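462aa long hypothetical selenium-binding protein (Sulfolobus tokodaii, PDB 2ECE) is of unknown function but folds as a beta-propeller and may bind selenium. Local coordinates at residues A[141-144]-A[149-152]; A[106-111]-A[129-134]; A[227-232]-A[238-243]; A[27-32]-A[118-123]. All coordinates share one frame; numbering follows the deposited sequence.

Contact 1 of 4, residues A[141-144]-A[149-152]; sequences HTVH and AIYI
V143 stands beside I150 and I152 on one face of an antiparallel beta hairpin, all three pointing the same way. Its two methyls share the work: CG1, anti to the backbone N (chi1 178°), lies 4.0 Å from I150 CG2, while CG2, beside that N, lies 4.0 Å from I152 CG1. With an alanine here, both isoleucine branches would probably lose their methyl partners and a gap would open between them. V143 and I152 form a non-hydrogen-bonded pair, and I152 CA reaches T142 O at 3.0 Å in a CA-H...O contact. The next pair, H144 with Y151, is hydrogen-bonded: H144 N to Y151 O measures 2.8 Å (166° at the hydrogen) and Y151 N to H144 O 3.0 Å (170°). Both side chains take the other face, but their rings diverge, H144 stacking on W194 and Y151 meeting W195 and W180 edge-to-face; Y151 OH bonds to D148. T142 OG1 is held by D192. These are the first two strands of a four-stranded propeller blade. I150 and I152 bond through their backbones to strand 165-169, and the isoleucine-valine face packs on I99 of strand 97-101 in the preceding blade.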
# COMPACT_ATOMS: atom_id res chain seq x y z
N HIS A 141 3.60 -2.51 -9.20
CA HIS A 141 3.26 -2.33 -7.80
C HIS A 141 1.98 -1.53 -7.51
O HIS A 141 0.89 -2.09 -7.45
CB HIS A 141 4.46 -1.66 -7.10
CG HIS A 141 4.35 -1.59 -5.61
ND1 HIS A 141 4.71 -2.64 -4.78
CD2 HIS A 141 3.91 -0.61 -4.79
CE1 HIS A 141 4.50 -2.30 -3.53
NE2 HIS A 141 4.01 -1.07 -3.50
N THR A 142 2.12 -0.22 -7.36
CA THR A 142 1.00 0.66 -7.03
C THR A 142 0.07 1.04 -8.19
O THR A 142 0.54 1.33 -9.29
CB THR A 142 1.50 1.97 -6.39
OG1 THR A 142 2.31 1.66 -5.24
CG2 THR A 142 0.31 2.87 -5.96
N VAL A 143 -1.23 1.05 -7.93
CA VAL A 143 -2.23 1.45 -8.92
C VAL A 143 -3.03 2.63 -8.36
O VAL A 143 -3.53 2.55 -7.24
CB VAL A 143 -3.24 0.34 -9.23
CG1 VAL A 143 -4.27 0.85 -10.24
CG2 VAL A 143 -2.53 -0.88 -9.77
N HIS A 144 -3.13 3.70 -9.13
CA HIS A 144 -3.90 4.87 -8.72
C HIS A 144 -4.81 5.33 -9.86
O HIS A 144 -4.39 5.36 -11.02
CB HIS A 144 -2.98 6.03 -8.31
CG HIS A 144 -2.51 5.94 -6.89
ND1 HIS A 144 -3.38 5.80 -5.83
CD2 HIS A 144 -1.27 5.97 -6.35
CE1 HIS A 144 -2.70 5.76 -4.70
NE2 HIS A 144 -1.41 5.86 -4.99
N ALA A 149 -6.12 9.20 -16.59
CA ALA A 149 -5.77 7.81 -16.91
C ALA A 149 -5.53 6.99 -15.65
O ALA A 149 -5.72 7.48 -14.54
CB ALA A 149 -4.51 7.79 -17.79
N ILE A 150 -5.13 5.74 -15.83
CA ILE A 150 -4.85 4.86 -14.71
C ILE A 150 -3.33 4.78 -14.64
O ILE A 150 -2.68 4.50 -15.65
CB ILE A 150 -5.44 3.45 -14.93
CG1 ILE A 150 -6.97 3.54 -15.04
CG2 ILE A 150 -5.05 2.53 -13.79
CD1 ILE A 150 -7.59 2.27 -15.58
N TYR A 151 -2.76 5.04 -13.47
CA TYR A 151 -1.32 5.03 -13.29
C TYR A 151 -0.86 3.84 -12.46
O TYR A 151 -1.47 3.53 -11.44
CB TYR A 151 -0.86 6.33 -12.60
CG TYR A 151 -1.10 7.60 -13.38
CD1 TYR A 151 -2.39 8.00 -13.73
CD2 TYR A 151 -0.03 8.42 -13.74
CE1 TYR A 151 -2.61 9.20 -14.42
CE2 TYR A 151 -0.24 9.62 -14.42
CZ TYR A 151 -1.52 10.00 -14.75
OH TYR A 151 -1.72 11.19 -15.42
N ILE A 152 0.23 3.21 -12.89
CA ILE A 152 0.76 2.04 -12.19
C ILE A 152 2.27 2.13 -12.09
O ILE A 152 2.95 2.33 -13.09
CB ILE A 152 0.40 0.73 -12.93
CG1 ILE A 152 -1.11 0.67 -13.17
CG2 ILE A 152 0.87 -0.47 -12.12
CD1 ILE A 152 -1.55 -0.52 -14.00

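Contact 2 of 4, residues A[106-111]-A[129-134]; sequences SRIYII and EEVKKV
V131 of helix 128-135 sets its isopropyl group against S106 and I108, at the start of the third strand of a four-stranded propeller blade. The helix directly follows that blade's last strand, 121-126, so it packs over the loop and the start of the strand as the chain leaves for the next blade. V131 has CG1 anti to its backbone N (chi1 165°), and this turns CG2, beside the N, to the centre of the contact. CG2 lies 3.4 Å from S106 O and 3.8 Å from I108 CD1, and I126 touches V131 as well. I108 reaches it with an extended branch: CG1 sits beside the backbone N and chi2 is 174°, which carries CD1 outward to meet the valine at about a right angle. No hydrogen bond joins the two segments. The valine covers a carbonyl with hydrocarbon, and S106 O, buried here, has no polar partner in the model. The serine hydroxyl fares differently. OG is bonded by the backbone N of R139, and K132 contributes an alkyl contact, its CE 4.1 Å from S106 OG. K132 is extended beyond CG, running past the serine before its ammonium group meets E129 one turn earlier. Within the helix, K132 NZ closes its weak salt-bridging bond to E129 OE1 at 3.3 Å.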
# COMPACT_ATOMS: atom_id res chain seq x y z
N SER A 106 4.03 -8.98 -13.90
CA SER A 106 3.84 -7.78 -14.71
C SER A 106 2.53 -7.88 -15.48
O SER A 106 2.23 -7.05 -16.34
CB SER A 106 5.00 -7.59 -15.69
OG SER A 106 6.22 -7.37 -15.02
N ARG A 107 1.74 -8.90 -15.18
CA ARG A 107 0.45 -9.08 -15.84
C ARG A 107 -0.56 -8.14 -15.18
O ARG A 107 -0.40 -7.77 -14.02
CB ARG A 107 -0.00 -10.54 -15.68
CG ARG A 107 -1.40 -10.86 -16.20
CD ARG A 107 -1.68 -12.37 -16.19
NE ARG A 107 -0.77 -13.12 -17.06
CZ ARG A 107 0.23 -13.89 -16.64
NH1 ARG A 107 0.47 -14.03 -15.34
NH2 ARG A 107 0.98 -14.54 -17.52
N ILE A 108 -1.59 -7.73 -15.92
CA ILE A 108 -2.62 -6.86 -15.35
C ILE A 108 -4.00 -7.46 -15.61
O ILE A 108 -4.36 -7.76 -16.75
CB ILE A 108 -2.62 -5.45 -15.97
CG1 ILE A 108 -1.27 -4.77 -15.78
CG2 ILE A 108 -3.71 -4.58 -15.29
CD1 ILE A 108 -1.16 -3.43 -16.48
N TYR A 109 -4.76 -7.66 -14.54
CA TYR A 109 -6.11 -8.18 -14.68
C TYR A 109 -7.08 -7.01 -14.52
O TYR A 109 -6.84 -6.10 -13.71
CB TYR A 109 -6.41 -9.22 -13.61
CG TYR A 109 -5.50 -10.43 -13.63
CD1 TYR A 109 -4.38 -10.49 -12.80
CD2 TYR A 109 -5.78 -11.51 -14.46
CE1 TYR A 109 -3.56 -11.62 -12.79
CE2 TYR A 109 -4.96 -12.64 -14.46
CZ TYR A 109 -3.86 -12.69 -13.63
OH TYR A 109 -3.06 -13.81 -13.62
N ILE A 110 -8.16 -7.03 -15.30
CA ILE A 110 -9.19 -6.01 -15.21
C ILE A 110 -10.38 -6.82 -14.71
O ILE A 110 -10.91 -7.67 -15.44
CB ILE A 110 -9.53 -5.41 -16.60
CG1 ILE A 110 -8.24 -4.94 -17.29
CG2 ILE A 110 -10.49 -4.24 -16.43
CD1 ILE A 110 -7.47 -3.88 -16.53
N ILE A 111 -10.79 -6.57 -13.47
CA ILE A 111 -11.88 -7.31 -12.85
C ILE A 111 -13.13 -6.45 -12.63
O ILE A 111 -13.11 -5.49 -11.86
CB ILE A 111 -11.39 -7.94 -11.52
CG1 ILE A 111 -10.17 -8.81 -11.81
CG2 ILE A 111 -12.50 -8.77 -10.88
CD1 ILE A 111 -9.49 -9.37 -10.58
N GLU A 129 4.07 -9.57 -21.51
CA GLU A 129 4.87 -9.11 -22.63
C GLU A 129 4.32 -7.86 -23.31
O GLU A 129 5.08 -7.09 -23.91
CB GLU A 129 5.08 -10.26 -23.61
CG GLU A 129 5.76 -11.42 -22.89
CD GLU A 129 6.92 -10.92 -22.01
OE1 GLU A 129 7.35 -11.60 -21.04
OE2 GLU A 129 7.41 -9.82 -22.31
N GLU A 130 3.01 -7.65 -23.22
CA GLU A 130 2.42 -6.46 -23.82
C GLU A 130 2.76 -5.29 -22.90
O GLU A 130 3.03 -4.18 -23.36
CB GLU A 130 0.89 -6.58 -23.92
CG GLU A 130 0.22 -5.36 -24.55
CD GLU A 130 0.49 -5.24 -26.06
OE1 GLU A 130 -0.01 -4.27 -26.67
OE2 GLU A 130 1.18 -6.11 -26.62
N VAL A 131 2.74 -5.54 -21.59
CA VAL A 131 3.08 -4.49 -20.64
C VAL A 131 4.53 -4.06 -20.83
O VAL A 131 4.83 -2.87 -20.92
CB VAL A 131 2.86 -4.96 -19.18
CG1 VAL A 131 3.57 -4.01 -18.22
CG2 VAL A 131 1.36 -5.00 -18.87
N LYS A 132 5.43 -5.04 -20.90
CA LYS A 132 6.85 -4.75 -21.07
C LYS A 132 7.16 -4.10 -22.42
O LYS A 132 7.99 -3.19 -22.50
CB LYS A 132 7.68 -6.02 -20.93
CG LYS A 132 7.57 -6.69 -19.57
CD LYS A 132 8.36 -7.99 -19.57
CE LYS A 132 8.02 -8.84 -18.36
NZ LYS A 132 8.69 -10.16 -18.40
N LYS A 133 6.48 -4.56 -23.46
CA LYS A 133 6.70 -4.03 -24.81
C LYS A 133 6.33 -2.55 -24.93
O LYS A 133 7.09 -1.75 -25.47
CB LYS A 133 5.90 -4.84 -25.83
CG LYS A 133 5.95 -4.27 -27.24
CD LYS A 133 5.17 -5.13 -28.24
CE LYS A 133 3.81 -4.53 -28.55
NZ LYS A 133 3.17 -5.21 -29.72
N VAL A 134 5.16 -2.20 -24.42
CA VAL A 134 4.66 -0.83 -24.49
C VAL A 134 5.30 0.16 -23.51
O VAL A 134 5.63 1.28 -23.90
CB VAL A 134 3.13 -0.79 -24.27
CG1 VAL A 134 2.61 0.63 -24.39
CG2 VAL A 134 2.44 -1.70 -25.27

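Contact 3 of 4, residues A[227-232]-A[238-243]; sequences GNRIHF and RKRIHS
A classic beta bulge marks this antiparallel hairpin, the outer two strands of a four-stranded propeller blade: I241 and H242 both face F232. F232 O accepts two backbone bonds, from I241 N at 2.8 Å, in the carbonyl plane, and from H242 N at 3.2 Å; F232 N returns one to H242 O at 2.7 Å (173° at the hydrogen). Beyond the bulge, H231 and S243 form a non-hydrogen-bonded pair. On their face R240 bends at chi2 and chi3, folding its guanidinium back so that NH1 gives a bond to H231 ND1 at 2.9 Å. The bond is rather bent, at 139°, but ring and guanidinium are only 5° from coplanar. The H231 ring sets CE1 over the guanidinium face of R229, 3.6 Å above the centre of that plane, and R229 NH2 makes a weak bond to S243 OG. D186 pairs with both arginines, and E206 takes H231 NE2, fixing the ring at both nitrogens. Replacing R240 with an alanine would probably leave H231 ND1 without this donor and D186 with one guanidinium fewer. Inward, H231 pairs with S204 of strand 201-204, while the F232 ring stacks on W292 of strand 291-304.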
# COMPACT_ATOMS: atom_id res chain seq x y z
N GLY A 227 17.04 2.44 -1.94
CA GLY A 227 16.97 3.89 -1.96
C GLY A 227 16.47 4.57 -0.70
O GLY A 227 15.99 3.92 0.22
N ASN A 228 16.58 5.89 -0.68
CA ASN A 228 16.13 6.68 0.45
C ASN A 228 15.71 8.09 0.05
O ASN A 228 15.78 9.01 0.86
CB ASN A 228 17.22 6.74 1.53
CG ASN A 228 18.49 7.39 1.05
OD1 ASN A 228 19.42 7.61 1.83
ND2 ASN A 228 18.56 7.71 -0.24
N ARG A 229 15.27 8.24 -1.20
CA ARG A 229 14.87 9.54 -1.71
C ARG A 229 13.39 9.61 -2.09
O ARG A 229 12.79 8.60 -2.46
CB ARG A 229 15.68 9.90 -2.96
CG ARG A 229 17.17 9.65 -2.85
CD ARG A 229 17.77 9.48 -4.24
NE ARG A 229 17.88 10.73 -4.99
CZ ARG A 229 18.08 10.80 -6.30
NH1 ARG A 229 18.19 9.68 -7.02
NH2 ARG A 229 18.19 11.97 -6.90
N ILE A 230 12.83 10.81 -2.00
CA ILE A 230 11.45 11.07 -2.42
C ILE A 230 11.64 12.04 -3.59
O ILE A 230 12.44 12.97 -3.51
CB ILE A 230 10.58 11.73 -1.32
CG1 ILE A 230 9.26 12.21 -1.92
CG2 ILE A 230 11.32 12.88 -0.67
CD1 ILE A 230 8.22 12.66 -0.89
N HIS A 231 10.93 11.79 -4.68
CA HIS A 231 11.05 12.64 -5.86
C HIS A 231 9.79 13.46 -6.06
O HIS A 231 8.67 12.94 -5.94
CB HIS A 231 11.28 11.76 -7.09
CG HIS A 231 12.52 10.92 -7.01
ND1 HIS A 231 13.74 11.35 -7.47
CD2 HIS A 231 12.71 9.67 -6.51
CE1 HIS A 231 14.64 10.40 -7.27
NE2 HIS A 231 14.04 9.37 -6.68
N PHE A 232 9.97 14.74 -6.36
CA PHE A 232 8.85 15.65 -6.60
C PHE A 232 8.79 15.95 -8.09
O PHE A 232 9.80 16.35 -8.68
CB PHE A 232 9.05 16.94 -5.80
CG PHE A 232 9.12 16.71 -4.32
CD1 PHE A 232 7.97 16.46 -3.59
CD2 PHE A 232 10.36 16.65 -3.68
CE1 PHE A 232 8.04 16.15 -2.24
CE2 PHE A 232 10.44 16.34 -2.32
CZ PHE A 232 9.27 16.08 -1.60
N ARG A 238 5.22 16.17 -16.64
CA ARG A 238 5.80 14.84 -16.49
C ARG A 238 7.32 14.92 -16.34
O ARG A 238 8.06 14.14 -16.94
CB ARG A 238 5.41 13.99 -17.70
CG ARG A 238 3.88 13.90 -17.87
CD ARG A 238 3.44 13.57 -19.28
NE ARG A 238 3.84 12.24 -19.72
CZ ARG A 238 3.65 11.79 -20.96
NH1 ARG A 238 3.08 12.57 -21.87
NH2 ARG A 238 4.04 10.56 -21.30
N LYS A 239 7.76 15.85 -15.50
CA LYS A 239 9.17 16.11 -15.29
C LYS A 239 9.54 16.11 -13.80
O LYS A 239 8.81 16.64 -12.96
CB LYS A 239 9.50 17.46 -15.94
CG LYS A 239 10.86 18.06 -15.65
CD LYS A 239 11.20 19.16 -16.68
CE LYS A 239 10.12 20.24 -16.79
NZ LYS A 239 9.28 20.14 -18.03
N ARG A 240 10.67 15.49 -13.47
CA ARG A 240 11.13 15.42 -12.08
C ARG A 240 11.74 16.79 -11.76
O ARG A 240 12.70 17.21 -12.41
CB ARG A 240 12.19 14.31 -11.95
CG ARG A 240 12.29 13.67 -10.55
CD ARG A 240 12.95 14.61 -9.55
NE ARG A 240 14.28 15.01 -9.99
CZ ARG A 240 15.39 14.29 -9.81
NH1 ARG A 240 15.34 13.12 -9.19
NH2 ARG A 240 16.55 14.74 -10.27
N ILE A 241 11.20 17.49 -10.78
CA ILE A 241 11.72 18.82 -10.46
C ILE A 241 12.64 18.91 -9.25
O ILE A 241 13.48 19.81 -9.18
CB ILE A 241 10.58 19.84 -10.26
CG1 ILE A 241 9.63 19.35 -9.17
CG2 ILE A 241 9.84 20.06 -11.57
CD1 ILE A 241 8.81 20.45 -8.53
N HIS A 242 12.51 17.98 -8.31
CA HIS A 242 13.35 18.00 -7.12
C HIS A 242 13.30 16.65 -6.41
O HIS A 242 12.42 15.84 -6.68
CB HIS A 242 12.89 19.13 -6.18
CG HIS A 242 13.80 19.37 -5.01
ND1 HIS A 242 15.15 19.62 -5.16
CD2 HIS A 242 13.55 19.43 -3.68
CE1 HIS A 242 15.69 19.82 -3.97
NE2 HIS A 242 14.73 19.72 -3.06
N SER A 243 14.25 16.42 -5.52
CA SER A 243 14.30 15.19 -4.75
C SER A 243 14.94 15.51 -3.41
O SER A 243 15.76 16.43 -3.30
CB SER A 243 15.12 14.12 -5.48
OG SER A 243 16.51 14.31 -5.25

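Contact 4 of 4, residues A[27-32]-A[118-123]; sequences LAYVAC and REPKII
Y29 and P120 meet through single carbons, Y29 CE1 lying 3.7 Å from P120 CG, with the phenol side chain and the proline crossing at a slant. Beside them, L27 and R118 cross at about a right angle: L27 CD2 lies 4.0 Å from R118 NH1 and 4.2 Å from R118 CG, while the other methyl, CD1, comes 4.1 Å from R118 N. The CB of R118 points away from strand 27-33, yet the bend at chi3 (72°) brings NH1 back to CD2, while CG and the backbone N meet the leucine on their own account. No hydrogen bond links the two segments directly. What positions the side chains lies in the next shell. Y29 OH bonds to P117 O, just ahead of R118, tying the phenol end to the opposite loop; R118 NH1 forms a salt bridge with D49 and NH2 a hydrogen bond with T56. P120 also rests on V47. Strand 27-33 lies between strands 44-49 and 443-449, so the blade unites both ends of the chain, the closure known as the propeller's velcro. The loop ahead of strand 121-126 belongs to the following blade, and the arrangement is an interface between consecutive propeller blades.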
# COMPACT_ATOMS: atom_id res chain seq x y z
N LEU A 27 -18.31 -4.50 1.58
CA LEU A 27 -17.35 -5.54 1.24
C LEU A 27 -15.91 -5.07 1.28
O LEU A 27 -15.62 -3.88 1.22
CB LEU A 27 -17.62 -6.06 -0.17
CG LEU A 27 -19.03 -6.52 -0.51
CD1 LEU A 27 -19.20 -6.53 -2.02
CD2 LEU A 27 -19.29 -7.90 0.10
N ALA A 28 -15.01 -6.05 1.34
CA ALA A 28 -13.58 -5.80 1.35
C ALA A 28 -12.94 -6.74 0.35
O ALA A 28 -13.04 -7.96 0.48
CB ALA A 28 -13.01 -6.04 2.74
N TYR A 29 -12.30 -6.18 -0.66
CA TYR A 29 -11.62 -6.99 -1.66
C TYR A 29 -10.20 -7.13 -1.15
O TYR A 29 -9.57 -6.15 -0.77
CB TYR A 29 -11.67 -6.29 -3.02
CG TYR A 29 -13.08 -6.11 -3.55
CD1 TYR A 29 -13.84 -7.22 -3.92
CD2 TYR A 29 -13.65 -4.85 -3.67
CE1 TYR A 29 -15.14 -7.07 -4.41
CE2 TYR A 29 -14.95 -4.68 -4.16
CZ TYR A 29 -15.69 -5.80 -4.53
OH TYR A 29 -16.96 -5.65 -5.04
N VAL A 30 -9.68 -8.36 -1.14
CA VAL A 30 -8.33 -8.58 -0.62
C VAL A 30 -7.43 -9.32 -1.59
O VAL A 30 -7.78 -10.40 -2.09
CB VAL A 30 -8.39 -9.35 0.71
CG1 VAL A 30 -7.01 -9.42 1.35
CG2 VAL A 30 -9.39 -8.68 1.66
N ALA A 31 -6.26 -8.75 -1.85
CA ALA A 31 -5.30 -9.39 -2.74
C ALA A 31 -4.66 -10.53 -1.95
O ALA A 31 -4.02 -10.30 -0.92
CB ALA A 31 -4.24 -8.39 -3.17
N CYS A 32 -4.85 -11.76 -2.43
CA CYS A 32 -4.29 -12.94 -1.76
C CYS A 32 -3.33 -13.70 -2.66
O CYS A 32 -3.50 -13.73 -3.88
CB CYS A 32 -5.42 -13.86 -1.31
SG CYS A 32 -6.46 -13.13 -0.03
N ARG A 118 -20.53 -8.80 -5.17
CA ARG A 118 -20.16 -9.98 -4.39
C ARG A 118 -19.50 -11.06 -5.24
O ARG A 118 -18.91 -12.00 -4.72
CB ARG A 118 -21.38 -10.56 -3.67
CG ARG A 118 -21.96 -9.65 -2.60
CD ARG A 118 -23.29 -10.19 -2.07
NE ARG A 118 -23.13 -11.38 -1.23
CZ ARG A 118 -22.79 -11.36 0.05
NH1 ARG A 118 -22.57 -10.20 0.67
NH2 ARG A 118 -22.67 -12.49 0.73
N GLU A 119 -19.61 -10.93 -6.56
CA GLU A 119 -19.01 -11.90 -7.46
C GLU A 119 -18.38 -11.23 -8.66
O GLU A 119 -18.92 -11.27 -9.77
CB GLU A 119 -20.05 -12.92 -7.95
CG GLU A 119 -19.40 -14.11 -8.64
CD GLU A 119 -20.38 -15.23 -8.96
OE1 GLU A 119 -21.43 -15.33 -8.28
OE2 GLU A 119 -20.09 -16.03 -9.88
N PRO A 120 -17.22 -10.59 -8.46
CA PRO A 120 -16.51 -9.89 -9.55
C PRO A 120 -16.01 -10.93 -10.55
O PRO A 120 -15.79 -12.08 -10.19
CB PRO A 120 -15.35 -9.20 -8.82
CG PRO A 120 -15.81 -9.14 -7.37
CD PRO A 120 -16.48 -10.46 -7.19
N LYS A 121 -15.83 -10.51 -11.80
CA LYS A 121 -15.34 -11.42 -12.84
C LYS A 121 -14.23 -10.78 -13.66
O LYS A 121 -14.29 -9.60 -13.97
CB LYS A 121 -16.49 -11.82 -13.78
CG LYS A 121 -17.53 -12.76 -13.17
CD LYS A 121 -18.66 -13.02 -14.15
CE LYS A 121 -19.67 -14.03 -13.62
NZ LYS A 121 -19.13 -15.42 -13.54
N ILE A 122 -13.21 -11.57 -13.99
CA ILE A 122 -12.10 -11.08 -14.80
C ILE A 122 -12.67 -10.90 -16.21
O ILE A 122 -13.17 -11.86 -16.79
CB ILE A 122 -10.95 -12.10 -14.89
CG1 ILE A 122 -10.41 -12.40 -13.49
CG2 ILE A 122 -9.85 -11.56 -15.81
CD1 ILE A 122 -9.40 -13.54 -13.48
N ILE A 123 -12.59 -9.69 -16.75
CA ILE A 123 -13.11 -9.46 -18.09
C ILE A 123 -12.04 -9.12 -19.12
O ILE A 123 -12.33 -9.06 -20.31
CB ILE A 123 -14.20 -8.35 -18.09
CG1 ILE A 123 -13.70 -7.10 -17.36
CG2 ILE A 123 -15.47 -8.89 -17.45
CD1 ILE A 123 -13.12 -6.05 -18.28

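Contacts 1, 2 and 4 form a connected patch, whereas contact 3 stands apart. Contact 2 meets contact 1 where I108 CD1 lies 3.8 Å from I152 CD1, joining the second blade to the third. Contacts 2 and 4 share the second blade's sheet: I110 O and I123 N, 2.9 Å apart, probably hydrogen-bond across strands 108-112 and 121-126, and I111 CG2 packs 3.5 Å from P120 CB. Contact 3, in the fourth blade, comes within about 7 Å of contact 1 at the nearest atoms but lies about 34 Å from contact 4 between centres, across the chain's middle. Contact 1 is the most central, about 12 Å from the chain centre. No ligand site can be assigned to these contacts.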